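Local coordinates for beta-ketoacyl synthase (PDB 4CW4), which catalyses the condensation of acetyl-CoA with malonyl-ACP, the reaction that makes the primer for fatty acid synthesis, at residues Ala614-Val619 against Ser623-Tyr628; Ile208-Ile213 against Tyr271-Val276; Phe267-Val272 against Gly277-Ile282; Met373-Ala378 against Arg560-Gln565. One frame throughout, in Å; residues are numbered along the deposited sequence. Where two conformers were deposited one is given.

How the contacts relate
Contact 2 comes first along the chain and runs into contact 3, since both use helix 263-273 and share Tyr271 and Val272. Contact 4 follows, and contact 1 comes last. The centres of contacts 2 and 3 lie about 12 Å apart, and the pair covers how this helix packs on helix 210-215 and on strand 278-283. Contact 4 meets contact 2 (centres about 22 Å apart) through packing of Ile213 against Met373. Contact 1 is a separate C-terminal hairpin, its centre about 18 Å from that of contact 2, without touch. Contacts 2 and 3 lie within the ketosynthase domain. All four touch the second subunit, so each lies at or near the homodimer interface.

Contact 1 (Ala614-Val619 against Ser623-Tyr628); sequences AEQVTV and SQPLVY
Val617 and Leu626 form the hydrogen-bonded pair of a short antiparallel hairpin, strands 616-618 and 626-627. Val617 N to Leu626 O and Leu626 N to Val617 O both measure 2.8 Å. The firm side is the face bearing Val617 and Leu626, whose CB atoms are 4.2 Å apart. Tyr628 joins it at the end of the ladder: chi1 of -52° keeps CG beside its own backbone N and lets the ring lie along 614-616. One ring face carries Gln616 CA, Ala614 O meets the edge, and Val617 CG2 comes obliquely to 3.9 Å from Tyr628 CE1. The phenol OH is hydrogen-bonded to Ser613 O. Ala415 and Leu412 of the second subunit cover this face.

The other face is looser and partly exposed. There the extended Gln616 side chain passes over Pro625 in van der Waals contact, Gln616 NE2 to Pro625 CB 3.7 Å. The ladder also slackens at both ends: Tyr628 N reaches Glu615 O only weakly, at 3.4 Å, and a water bridges Val619 N and Gln624 O. Backbone bonds therefore set the register, while the apolar face gives the hairpin a surface that packs against the other subunit.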
loop_
_atom_site.group_PDB
_atom_site.type_symbol
_atom_site.label_atom_id
_atom_site.label_comp_id
_atom_site.label_asym_id
_atom_site.label_seq_id
_atom_site.Cartn_x
_atom_site.Cartn_y
_atom_site.Cartn_z
ATOM N N ALA A 614 20.963 -19.334 -19.784
ATOM C CA ALA A 614 20.010 -18.784 -20.737
ATOM C C ALA A 614 18.712 -19.593 -20.789
ATOM O O ALA A 614 17.757 -19.174 -21.438
ATOM C CB ALA A 614 20.634 -18.704 -22.132
ATOM N N GLU A 615 18.681 -20.737 -20.103
ATOM C CA GLU A 615 17.488 -21.592 -20.059
ATOM C C GLU A 615 16.777 -21.640 -18.707
ATOM O O GLU A 615 15.566 -21.869 -18.662
ATOM C CB GLU A 615 17.840 -23.032 -20.452
ATOM C CG GLU A 615 18.289 -23.186 -21.899
ATOM C CD GLU A 615 19.709 -22.708 -22.131
ATOM O OE1 GLU A 615 20.599 -23.052 -21.313
ATOM O OE2 GLU A 615 19.935 -21.980 -23.125
ATOM N N GLN A 616 17.510 -21.476 -17.605
ATOM C CA GLN A 616 16.906 -21.665 -16.283
ATOM C C GLN A 616 17.800 -21.079 -15.190
ATOM O O GLN A 616 18.977 -20.758 -15.429
ATOM C CB GLN A 616 16.642 -23.158 -16.016
ATOM C CG GLN A 616 17.898 -24.009 -15.918
ATOM C CD GLN A 616 17.589 -25.471 -15.659
ATOM O OE1 GLN A 616 16.642 -26.021 -16.209
ATOM N NE2 GLN A 616 18.381 -26.100 -14.807
ATOM N N VAL A 617 17.213 -20.927 -14.006
ATOM C CA VAL A 617 17.943 -20.555 -12.805
ATOM C C VAL A 617 17.757 -21.664 -11.789
ATOM O O VAL A 617 16.637 -22.115 -11.570
ATOM C CB VAL A 617 17.392 -19.255 -12.196
ATOM C CG1 VAL A 617 18.157 -18.878 -10.937
ATOM C CG2 VAL A 617 17.463 -18.148 -13.211
ATOM N N THR A 618 18.853 -22.103 -11.186
ATOM C CA THR A 618 18.795 -23.030 -10.070
ATOM C C THR A 618 19.028 -22.255 -8.781
ATOM O O THR A 618 20.012 -21.526 -8.631
ATOM C CB THR A 618 19.813 -24.182 -10.204
ATOM O OG1 THR A 618 19.476 -24.992 -11.342
ATOM C CG2 THR A 618 19.781 -25.073 -8.982
ATOM N N VAL A 619 18.098 -22.414 -7.854
ATOM C CA VAL A 619 18.127 -21.704 -6.586
ATOM C C VAL A 619 18.435 -22.676 -5.448
ATOM O O VAL A 619 17.728 -23.673 -5.271
ATOM C CB VAL A 619 16.767 -21.025 -6.311
ATOM C CG1 VAL A 619 16.832 -20.198 -5.041
ATOM C CG2 VAL A 619 16.346 -20.155 -7.502
ATOM N N SER A 623 14.224 -27.725 -5.011
ATOM C CA SER A 623 14.528 -28.900 -5.826
ATOM C C SER A 623 14.234 -28.631 -7.303
ATOM O O SER A 623 14.926 -29.139 -8.183
ATOM C CB SER A 623 13.794 -30.154 -5.317
ATOM O OG SER A 623 12.388 -29.993 -5.298
ATOM N N GLN A 624 13.237 -27.797 -7.568
ATOM C CA GLN A 624 12.808 -27.526 -8.932
ATOM C C GLN A 624 13.529 -26.330 -9.533
ATOM O O GLN A 624 13.535 -25.254 -8.936
ATOM C CB GLN A 624 11.304 -27.259 -8.952
ATOM C CG GLN A 624 10.465 -28.360 -8.270
ATOM C CD GLN A 624 9.836 -29.299 -9.250
ATOM O OE1 GLN A 624 8.607 -29.402 -9.339
ATOM N NE2 GLN A 624 10.671 -29.955 -10.042
ATOM N N PRO A 625 14.157 -26.513 -10.699
ATOM C CA PRO A 625 14.710 -25.330 -11.364
ATOM C C PRO A 625 13.646 -24.350 -11.825
ATOM O O PRO A 625 12.515 -24.740 -12.100
ATOM C CB PRO A 625 15.433 -25.914 -12.579
ATOM C CG PRO A 625 14.833 -27.256 -12.762
ATOM C CD PRO A 625 14.498 -27.750 -11.412
ATOM N N LEU A 626 14.013 -23.073 -11.899
ATOM C CA LEU A 626 13.129 -22.052 -12.432
ATOM C C LEU A 626 13.421 -22.007 -13.927
ATOM O O LEU A 626 14.455 -21.483 -14.339
ATOM C CB LEU A 626 13.419 -20.698 -11.770
ATOM C CG LEU A 626 12.442 -19.553 -12.017
ATOM C CD1 LEU A 626 12.786 -18.378 -11.113
ATOM C CD2 LEU A 626 12.426 -19.105 -13.461
ATOM N N VAL A 627 12.533 -22.587 -14.731
ATOM C CA VAL A 627 12.712 -22.621 -16.182
ATOM C C VAL A 627 11.940 -21.463 -16.773
ATOM O O VAL A 627 10.768 -21.319 -16.478
ATOM C CB VAL A 627 12.192 -23.945 -16.766
ATOM C CG1 VAL A 627 12.473 -24.031 -18.262
ATOM C CG2 VAL A 627 12.798 -25.119 -16.014
ATOM N N TYR A 628 12.590 -20.643 -17.596
ATOM C CA TYR A 628 11.941 -19.469 -18.163
ATOM C C TYR A 628 10.765 -19.916 -19.013
ATOM O O TYR A 628 10.881 -20.868 -19.792
ATOM C CB TYR A 628 12.915 -18.674 -19.032
ATOM C CG TYR A 628 14.227 -18.316 -18.354
ATOM C CD1 TYR A 628 14.254 -17.728 -17.101
ATOM C CD2 TYR A 628 15.436 -18.576 -18.974
ATOM C CE1 TYR A 628 15.438 -17.404 -16.488
ATOM C CE2 TYR A 628 16.627 -18.266 -18.367
ATOM C CZ TYR A 628 16.626 -17.679 -17.115
ATOM O OH TYR A 628 17.820 -17.361 -16.507
HETATM O O HOH W 1 15.999 -24.396 -8.070
#

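Contact 2 (Ile208-Ile213 against Tyr271-Val276); sequences IDWKTI and YVLGSV
Trp210 and Leu273 make this contact between them, through one polar and one apolar grip. The indole NE1 donates to Leu273 O at 3.1 Å, meeting a lone pair in the carbonyl plane, although the bond is bent to 144° and the oxygen sits out of the indole plane. Beside it, the leucine side chain crosses the ring at about a right angle. Its CD2 methyl rests over the face in a CH-pi contact, 3.8 Å from the centroid of the six-membered ring, and comes within 3.6 Å of Trp210 CE2. CD1 of the same leucine lies by the CZ2-CH2 side of the ring, 3.9 Å from Trp210 CZ2. One residue thus holds the indole by both face and NE1, which fixes the rotation of the ring.

The second shell is set by two helix ends. Trp210 is in the first turn of helix 210-215, with Asp209 at the N-cap: Asp209 OD1 accepts from Lys211 N at 3.0 Å, approached from above the carboxylate plane. With CG anti to the backbone N (chi1 -179°), Trp210 throws its ring out from this turn toward Leu273. On the other side, helix 263-273 ends through a wider pi-type turn, and Gly274, with positive phi, takes the chain out of the helix just after the carbonyl that accepts the indole N-H.

Further out, the pair sits on strands of the ketosynthase core: Trp210 touches Val307, Ile309 and Ile222, and Leu273 touches Ile309 and Val224. The first turn of helix 210-215 and the C-terminal end of helix 263-273 thus meet where both touch strands 222-225 and 307-314.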
loop_
_atom_site.group_PDB
_atom_site.type_symbol
_atom_site.label_atom_id
_atom_site.label_comp_id
_atom_site.label_asym_id
_atom_site.label_seq_id
_atom_site.Cartn_x
_atom_site.Cartn_y
_atom_site.Cartn_z
ATOM N N ILE A 208 -0.915 -30.176 4.608
ATOM C CA ILE A 208 0.170 -30.548 3.711
ATOM C C ILE A 208 1.453 -29.870 4.185
ATOM O O ILE A 208 1.455 -28.681 4.514
ATOM C CB ILE A 208 -0.153 -30.163 2.247
ATOM C CG1 ILE A 208 -1.430 -30.862 1.763
ATOM C CG2 ILE A 208 1.009 -30.543 1.325
ATOM C CD1 ILE A 208 -1.959 -30.312 0.477
ATOM N N ASP A 209 2.535 -30.644 4.258
ATOM C CA ASP A 209 3.834 -30.099 4.636
ATOM C C ASP A 209 4.202 -28.990 3.640
ATOM O O ASP A 209 4.128 -29.190 2.434
ATOM C CB ASP A 209 4.882 -31.232 4.634
ATOM C CG ASP A 209 6.233 -30.839 5.246
ATOM O OD1 ASP A 209 6.603 -29.652 5.291
ATOM O OD2 ASP A 209 6.953 -31.770 5.678
ATOM N N TRP A 210 4.575 -27.813 4.131
ATOM C CA TRP A 210 4.965 -26.717 3.242
ATOM C C TRP A 210 6.084 -27.170 2.293
ATOM O O TRP A 210 6.084 -26.811 1.119
ATOM C CB TRP A 210 5.388 -25.467 4.030
ATOM C CG TRP A 210 5.772 -24.310 3.124
ATOM C CD1 TRP A 210 7.005 -23.735 3.009
ATOM C CD2 TRP A 210 4.923 -23.613 2.197
ATOM N NE1 TRP A 210 6.974 -22.726 2.078
ATOM C CE2 TRP A 210 5.710 -22.637 1.560
ATOM C CE3 TRP A 210 3.577 -23.721 1.845
ATOM C CZ2 TRP A 210 5.193 -21.777 0.592
ATOM C CZ3 TRP A 210 3.068 -22.861 0.889
ATOM C CH2 TRP A 210 3.875 -21.907 0.271
ATOM N N LYS A 211 7.009 -27.986 2.794
ATOM C CA LYS A 211 8.072 -28.534 1.948
ATOM C C LYS A 211 7.536 -29.305 0.742
ATOM O O LYS A 211 8.086 -29.212 -0.354
ATOM C CB LYS A 211 8.993 -29.447 2.760
ATOM C CG LYS A 211 10.048 -30.143 1.917
ATOM C CD LYS A 211 11.370 -30.184 2.635
ATOM C CE LYS A 211 12.413 -31.010 1.870
ATOM N NZ LYS A 211 12.593 -30.596 0.457
ATOM N N THR A 212 6.482 -30.079 0.947
ATOM C CA THR A 212 5.889 -30.838 -0.137
ATOM C C THR A 212 5.331 -29.907 -1.206
ATOM O O THR A 212 5.473 -30.153 -2.414
ATOM C CB THR A 212 4.762 -31.753 0.378
ATOM O OG1 THR A 212 5.276 -32.628 1.380
ATOM C CG2 THR A 212 4.189 -32.591 -0.747
ATOM N N ILE A 213 4.677 -28.839 -0.759
ATOM C CA ILE A 213 4.129 -27.848 -1.686
ATOM C C ILE A 213 5.251 -27.209 -2.517
ATOM O O ILE A 213 5.194 -27.200 -3.748
ATOM C CB ILE A 213 3.297 -26.785 -0.933
ATOM C CG1 ILE A 213 2.076 -27.475 -0.303
ATOM C CG2 ILE A 213 2.890 -25.624 -1.875
ATOM C CD1 ILE A 213 1.298 -26.583 0.683
ATOM N N TYR A 271 10.234 -14.931 6.822
ATOM C CA TYR A 271 10.309 -15.658 8.094
ATOM C C TYR A 271 9.367 -16.835 8.204
ATOM O O TYR A 271 9.541 -17.660 9.087
ATOM C CB TYR A 271 10.048 -14.700 9.250
ATOM C CG TYR A 271 10.965 -13.497 9.227
ATOM C CD1 TYR A 271 12.352 -13.641 9.104
ATOM C CD2 TYR A 271 10.450 -12.217 9.328
ATOM C CE1 TYR A 271 13.190 -12.525 9.066
ATOM C CE2 TYR A 271 11.274 -11.101 9.305
ATOM C CZ TYR A 271 12.645 -11.260 9.171
ATOM O OH TYR A 271 13.449 -10.141 9.164
ATOM N N VAL A 272 8.379 -16.917 7.323
ATOM C CA VAL A 272 7.385 -18.003 7.399
ATOM C C VAL A 272 7.551 -19.010 6.255
ATOM O O VAL A 272 7.767 -20.186 6.494
ATOM C CB VAL A 272 5.944 -17.442 7.445
ATOM C CG1 VAL A 272 4.908 -18.562 7.613
ATOM C CG2 VAL A 272 5.821 -16.413 8.565
ATOM N N LEU A 273 7.490 -18.538 5.016
ATOM C CA LEU A 273 7.527 -19.433 3.860
ATOM C C LEU A 273 8.905 -19.575 3.227
ATOM O O LEU A 273 9.158 -20.557 2.542
ATOM C CB LEU A 273 6.579 -18.933 2.778
ATOM C CG LEU A 273 5.132 -18.728 3.210
ATOM C CD1 LEU A 273 4.308 -18.280 2.011
ATOM C CD2 LEU A 273 4.570 -19.999 3.787
ATOM N N GLY A 274 9.779 -18.583 3.401
ATOM C CA GLY A 274 11.066 -18.629 2.733
ATOM C C GLY A 274 10.917 -18.597 1.221
ATOM O O GLY A 274 11.617 -19.304 0.489
ATOM N N SER A 275 10.011 -17.748 0.746
ATOM C CA SER A 275 9.684 -17.709 -0.670
ATOM C C SER A 275 10.553 -16.749 -1.453
ATOM O O SER A 275 10.816 -15.618 -1.008
ATOM C CB SER A 275 8.236 -17.270 -0.835
ATOM O OG SER A 275 7.902 -17.187 -2.204
ATOM N N VAL A 276 10.979 -17.198 -2.637
ATOM C CA VAL A 276 11.587 -16.315 -3.640
ATOM C C VAL A 276 10.604 -15.983 -4.769
ATOM O O VAL A 276 11.013 -15.639 -5.879
ATOM C CB VAL A 276 12.884 -16.913 -4.243
ATOM C CG1 VAL A 276 13.925 -17.063 -3.157
ATOM C CG2 VAL A 276 12.617 -18.258 -4.972
#

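Contact 3 (Phe267-Val272 against Gly277-Ile282); sequences FINAYV and GMTGSI
The Asn269 amide is the flat group that carries this contact, and Thr279 OG1 meets it in its plane, only 1° out. ND2 donates to that hydroxyl at 2.9 Å, with an N-H...O angle of 136°. Two rings on the same helix lie away from the strand: Tyr271 CE2 stands over the centre of the Phe267 ring in an edge-to-face stack, and Ala270 CB covers a face of Tyr271.

The setting is the thiolase-like fold of the ketosynthases, where helix 263-273 turns back through a short loop into strand 278-283. Asn269 and Thr279 face each other across that return. The asparagine chi1 of -66° lays CG beside its own backbone N and directs the amide at strand 278-283. In Thr279 the hydroxyl lies opposite the backbone N (chi1 -167°), which turns it toward the helix and leaves CG2 farther off, 4.2 Å from Asn269 ND2.

Both residues are buried, so their polar groups need partners inside the protein. Thr279 OG1 has a second, weak bond to Val224 O on the neighbouring parallel strand 222-225, and the other half of the amide is served by a water. Beyond the pair, Ser281 and Ile282 pair in an antiparallel ladder with a strand of the second subunit, the strand pairing through which thiolase-fold dimers join their sheets. Asn269 packs on Ala396 of that subunit, and Thr279 on its Tyr291. The water closes the helix-strand joint, giving one hydrogen to Asn269 OD1 at 2.8 Å and the other to Met278 O at 2.8 Å.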
loop_
_atom_site.group_PDB
_atom_site.type_symbol
_atom_site.label_atom_id
_atom_site.label_comp_id
_atom_site.label_asym_id
_atom_site.label_seq_id
_atom_site.Cartn_x
_atom_site.Cartn_y
_atom_site.Cartn_z
ATOM N N PHE A 267 7.161 -10.047 5.887
ATOM C CA PHE A 267 7.489 -10.962 6.978
ATOM C C PHE A 267 7.129 -12.407 6.617
ATOM O O PHE A 267 7.800 -13.338 7.024
ATOM C CB PHE A 267 6.778 -10.552 8.272
ATOM C CG PHE A 267 7.625 -9.708 9.181
ATOM C CD1 PHE A 267 8.430 -8.703 8.681
ATOM C CD2 PHE A 267 7.632 -9.935 10.548
ATOM C CE1 PHE A 267 9.219 -7.938 9.504
ATOM C CE2 PHE A 267 8.446 -9.169 11.389
ATOM C CZ PHE A 267 9.242 -8.172 10.860
ATOM N N ILE A 268 6.070 -12.605 5.859
ATOM C CA ILE A 268 5.711 -13.965 5.464
ATOM C C ILE A 268 6.753 -14.574 4.517
ATOM O O ILE A 268 7.158 -15.721 4.697
ATOM C CB ILE A 268 4.312 -14.002 4.841
ATOM C CG1 ILE A 268 3.263 -13.695 5.911
ATOM C CG2 ILE A 268 3.999 -15.360 4.219
ATOM C CD1 ILE A 268 1.911 -13.376 5.338
ATOM N N ASN A 269 7.188 -13.829 3.506
ATOM C CA ASN A 269 8.254 -14.325 2.635
ATOM C C ASN A 269 9.550 -14.622 3.398
ATOM O O ASN A 269 10.173 -15.653 3.176
ATOM C CB ASN A 269 8.543 -13.333 1.511
ATOM C CG ASN A 269 7.389 -13.193 0.560
ATOM O OD1 ASN A 269 6.741 -14.185 0.194
ATOM N ND2 ASN A 269 7.125 -11.960 0.131
ATOM N N ALA A 270 9.929 -13.709 4.293
ATOM C CA ALA A 270 11.227 -13.731 4.953
ATOM C C ALA A 270 11.336 -14.712 6.102
ATOM O O ALA A 270 12.417 -15.227 6.358
ATOM C CB ALA A 270 11.567 -12.357 5.449
ATOM N N TYR A 271 10.234 -14.931 6.822
ATOM C CA TYR A 271 10.309 -15.658 8.094
ATOM C C TYR A 271 9.367 -16.835 8.204
ATOM O O TYR A 271 9.541 -17.660 9.087
ATOM C CB TYR A 271 10.048 -14.700 9.250
ATOM C CG TYR A 271 10.965 -13.497 9.227
ATOM C CD1 TYR A 271 12.352 -13.641 9.104
ATOM C CD2 TYR A 271 10.450 -12.217 9.328
ATOM C CE1 TYR A 271 13.190 -12.525 9.066
ATOM C CE2 TYR A 271 11.274 -11.101 9.305
ATOM C CZ TYR A 271 12.645 -11.260 9.171
ATOM O OH TYR A 271 13.449 -10.141 9.164
ATOM N N VAL A 272 8.379 -16.917 7.323
ATOM C CA VAL A 272 7.385 -18.003 7.399
ATOM C C VAL A 272 7.551 -19.010 6.255
ATOM O O VAL A 272 7.767 -20.186 6.494
ATOM C CB VAL A 272 5.944 -17.442 7.445
ATOM C CG1 VAL A 272 4.908 -18.562 7.613
ATOM C CG2 VAL A 272 5.821 -16.413 8.565
ATOM N N GLY A 277 9.312 -16.085 -4.489
ATOM C CA GLY A 277 8.298 -15.903 -5.503
ATOM C C GLY A 277 7.742 -14.499 -5.577
ATOM O O GLY A 277 8.351 -13.549 -5.068
ATOM N N MET A 278 6.581 -14.381 -6.229
ATOM C CA MET A 278 5.868 -13.118 -6.423
ATOM C C MET A 278 5.433 -12.546 -5.095
ATOM O O MET A 278 5.144 -13.304 -4.157
ATOM C CB MET A 278 4.600 -13.377 -7.238
ATOM C CG MET A 278 4.853 -14.001 -8.577
ATOM S SD MET A 278 3.337 -14.116 -9.515
ATOM C CE MET A 278 3.323 -12.565 -10.397
ATOM N N THR A 279 5.329 -11.226 -5.016
ATOM C CA THR A 279 4.903 -10.600 -3.801
ATOM C C THR A 279 4.315 -9.246 -4.126
ATOM O O THR A 279 4.513 -8.719 -5.216
ATOM C CB THR A 279 6.080 -10.525 -2.805
ATOM O OG1 THR A 279 5.592 -10.181 -1.501
ATOM C CG2 THR A 279 7.166 -9.553 -3.270
ATOM N N GLY A 280 3.559 -8.688 -3.192
ATOM C CA GLY A 280 3.009 -7.365 -3.363
ATOM C C GLY A 280 2.009 -7.093 -2.260
ATOM O O GLY A 280 1.530 -8.017 -1.620
ATOM N N SER A 281 1.697 -5.817 -2.047
ATOM C CA SER A 281 0.718 -5.404 -1.057
ATOM C C SER A 281 -0.164 -4.366 -1.700
ATOM O O SER A 281 0.296 -3.265 -1.984
ATOM C CB SER A 281 1.409 -4.808 0.173
ATOM O OG SER A 281 2.335 -5.711 0.769
ATOM N N ILE A 282 -1.430 -4.724 -1.913
ATOM C CA ILE A 282 -2.357 -3.880 -2.651
ATOM C C ILE A 282 -3.356 -3.262 -1.706
ATOM O O ILE A 282 -3.956 -3.964 -0.918
ATOM C CB ILE A 282 -3.073 -4.662 -3.748
ATOM C CG1 ILE A 282 -2.046 -5.491 -4.519
ATOM C CG2 ILE A 282 -3.826 -3.714 -4.672
ATOM C CD1 ILE A 282 -2.593 -6.247 -5.686
HETATM O O HOH W 2 6.182 -15.194 -2.319
#

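Contact 4 (Met373-Ala378 against Arg560-Gln565); sequences MDDELA and RKRHGQ
Asp375 OD2 takes two hydrogen bonds from helix 552-563: one from His563 NE2 at 2.8 Å, the other from Arg562 NH1 at 3.1 Å, the latter part of a salt bridge. The first is a His-carboxylate pair well away from the active site, at the point where strand 366-374 of the thiolase-like fold passes into helix 375-381. The donors arrive from opposite faces of the carboxylate plane, the arginine on the syn side of OD2 and the histidine on its anti side. Each keeps the oxygen near its own plane, and both bonds are fairly straight, 160° from the arginine and 155° from the histidine.

The arginine chain runs extended and then bends at chi3 to bring NH1 over. Its aliphatic part also lies over the imidazole, Arg562 CG 3.8 Å above the ring centre, so one face of the ring is covered by the arginine's own chain. Other partners share the load: Asp375 OD1 accepts from Leu9 N, Arg562 NH2 bonds Ser7 O, and Arg562 NE forms a salt bridge with Asp636 of the second subunit, its strongest polar partner. The site thus ties the N-terminal residues, a late helix and the other chain to one helix start. The arginine, the histidine N-H and the helix N terminus would probably favour the ionised form of Asp375; whether His563 is itself charged is not seen.

Outward, Asp374 at the N-cap holds the first turn, its OD1 accepting from Leu377 N at 2.9 Å. Packing is light on the exposed side, where His563 CE1 comes 4.2 Å from Glu376 CA.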
loop_
_atom_site.group_PDB
_atom_site.type_symbol
_atom_site.label_atom_id
_atom_site.label_comp_id
_atom_site.label_asym_id
_atom_site.label_seq_id
_atom_site.Cartn_x
_atom_site.Cartn_y
_atom_site.Cartn_z
ATOM N N MET A 373 -4.661 -22.600 -4.427
ATOM C CA MET A 373 -3.880 -23.334 -5.410
ATOM C C MET A 373 -4.659 -23.417 -6.693
ATOM O O MET A 373 -5.873 -23.371 -6.670
ATOM C CB MET A 373 -3.602 -24.762 -4.947
ATOM C CG MET A 373 -2.656 -24.888 -3.798
ATOM S SD MET A 373 -2.385 -26.616 -3.362
ATOM C CE MET A 373 -1.160 -26.366 -2.062
ATOM N N ASP A 374 -3.966 -23.570 -7.812
ATOM C CA ASP A 374 -4.666 -23.970 -9.021
ATOM C C ASP A 374 -5.242 -25.379 -8.859
ATOM O O ASP A 374 -4.758 -26.194 -8.074
ATOM C CB ASP A 374 -3.776 -23.880 -10.258
ATOM C CG ASP A 374 -2.674 -24.909 -10.279
ATOM O OD1 ASP A 374 -2.896 -26.046 -10.792
ATOM O OD2 ASP A 374 -1.574 -24.575 -9.803
ATOM N N ASP A 375 -6.284 -25.657 -9.621
ATOM C CA ASP A 375 -6.999 -26.912 -9.502
ATOM C C ASP A 375 -6.152 -28.138 -9.795
ATOM O O ASP A 375 -6.341 -29.182 -9.182
ATOM C CB ASP A 375 -8.249 -26.920 -10.394
ATOM C CG ASP A 375 -7.944 -26.736 -11.870
ATOM O OD1 ASP A 375 -7.408 -25.681 -12.245
ATOM O OD2 ASP A 375 -8.325 -27.606 -12.683
ATOM N N GLU A 376 -5.237 -28.025 -10.735
ATOM C CA GLU A 376 -4.420 -29.171 -11.105
ATOM C C GLU A 376 -3.461 -29.542 -9.973
ATOM O O GLU A 376 -3.309 -30.719 -9.633
ATOM C CB GLU A 376 -3.667 -28.851 -12.393
ATOM C CG GLU A 376 -2.875 -29.992 -12.966
ATOM C CD GLU A 376 -2.324 -29.637 -14.325
ATOM O OE1 GLU A 376 -1.312 -28.907 -14.391
ATOM O OE2 GLU A 376 -2.918 -30.079 -15.329
ATOM N N LEU A 377 -2.811 -28.538 -9.384
ATOM C CA LEU A 377 -1.914 -28.790 -8.269
ATOM C C LEU A 377 -2.696 -29.327 -7.058
ATOM O O LEU A 377 -2.234 -30.236 -6.363
ATOM C CB LEU A 377 -1.156 -27.505 -7.891
ATOM C CG LEU A 377 -0.161 -27.664 -6.746
ATOM C CD1 LEU A 377 0.977 -28.613 -7.122
ATOM C CD2 LEU A 377 0.362 -26.316 -6.282
ATOM N N ALA A 378 -3.862 -28.749 -6.778
ATOM C CA ALA A 378 -4.693 -29.228 -5.669
ATOM C C ALA A 378 -5.022 -30.712 -5.855
ATOM O O ALA A 378 -4.921 -31.502 -4.927
ATOM C CB ALA A 378 -5.960 -28.404 -5.559
ATOM N N ARG A 560 -14.210 -32.505 -11.083
ATOM C CA ARG A 560 -14.620 -33.803 -11.615
ATOM C C ARG A 560 -14.851 -33.725 -13.122
ATOM O O ARG A 560 -14.431 -34.609 -13.872
ATOM C CB ARG A 560 -15.892 -34.305 -10.919
ATOM C CG ARG A 560 -15.679 -34.893 -9.519
ATOM C CD ARG A 560 -17.016 -35.204 -8.836
ATOM N NE ARG A 560 -16.878 -35.824 -7.518
ATOM C CZ ARG A 560 -16.660 -37.123 -7.314
ATOM N NH1 ARG A 560 -16.526 -37.956 -8.341
ATOM N NH2 ARG A 560 -16.562 -37.590 -6.076
ATOM N N LYS A 561 -15.516 -32.665 -13.568
ATOM C CA LYS A 561 -15.822 -32.510 -14.989
ATOM C C LYS A 561 -14.548 -32.330 -15.806
ATOM O O LYS A 561 -14.388 -32.952 -16.853
ATOM C CB LYS A 561 -16.775 -31.331 -15.197
ATOM C CG LYS A 561 -17.143 -31.042 -16.648
ATOM C CD LYS A 561 -17.880 -32.189 -17.285
ATOM C CE LYS A 561 -18.501 -31.755 -18.605
ATOM N NZ LYS A 561 -18.847 -32.922 -19.451
ATOM N N ARG A 562 -13.643 -31.483 -15.329
ATOM C CA ARG A 562 -12.411 -31.217 -16.063
ATOM C C ARG A 562 -11.464 -32.410 -16.057
ATOM O O ARG A 562 -10.923 -32.757 -17.095
ATOM C CB ARG A 562 -11.693 -29.990 -15.502
ATOM C CG ARG A 562 -10.302 -29.780 -16.077
ATOM C CD ARG A 562 -9.684 -28.463 -15.574
ATOM N NE ARG A 562 -10.212 -27.316 -16.303
ATOM C CZ ARG A 562 -9.937 -26.053 -16.017
ATOM N NH1 ARG A 562 -9.181 -25.758 -14.969
ATOM N NH2 ARG A 562 -10.440 -25.084 -16.771
ATOM N N HIS A 563 -11.274 -33.042 -14.900
ATOM C CA HIS A 563 -10.183 -34.004 -14.742
ATOM C C HIS A 563 -10.591 -35.462 -14.890
ATOM O O HIS A 563 -9.726 -36.305 -15.095
ATOM C CB HIS A 563 -9.481 -33.770 -13.401
ATOM C CG HIS A 563 -8.844 -32.424 -13.304
ATOM N ND1 HIS A 563 -7.663 -32.116 -13.941
ATOM C CD2 HIS A 563 -9.223 -31.306 -12.642
ATOM C CE1 HIS A 563 -7.344 -30.863 -13.675
ATOM N NE2 HIS A 563 -8.275 -30.349 -12.893
ATOM N N GLY A 564 -11.884 -35.749 -14.760
ATOM C CA GLY A 564 -12.405 -37.104 -14.961
ATOM C C GLY A 564 -12.458 -37.949 -13.698
ATOM O O GLY A 564 -11.806 -37.650 -12.695
ATOM N N GLN A 565 -13.207 -39.043 -13.753
ATOM C CA GLN A 565 -13.469 -39.822 -12.547
ATOM C C GLN A 565 -12.239 -40.571 -12.004
ATOM O O GLN A 565 -12.092 -40.707 -10.796
ATOM C CB GLN A 565 -14.683 -40.757 -12.721
ATOM C CG GLN A 565 -14.685 -41.651 -13.958
ATOM C CD GLN A 565 -15.918 -42.554 -14.008
ATOM O OE1 GLN A 565 -16.878 -42.325 -13.262
ATOM N NE2 GLN A 565 -15.897 -43.583 -14.880
#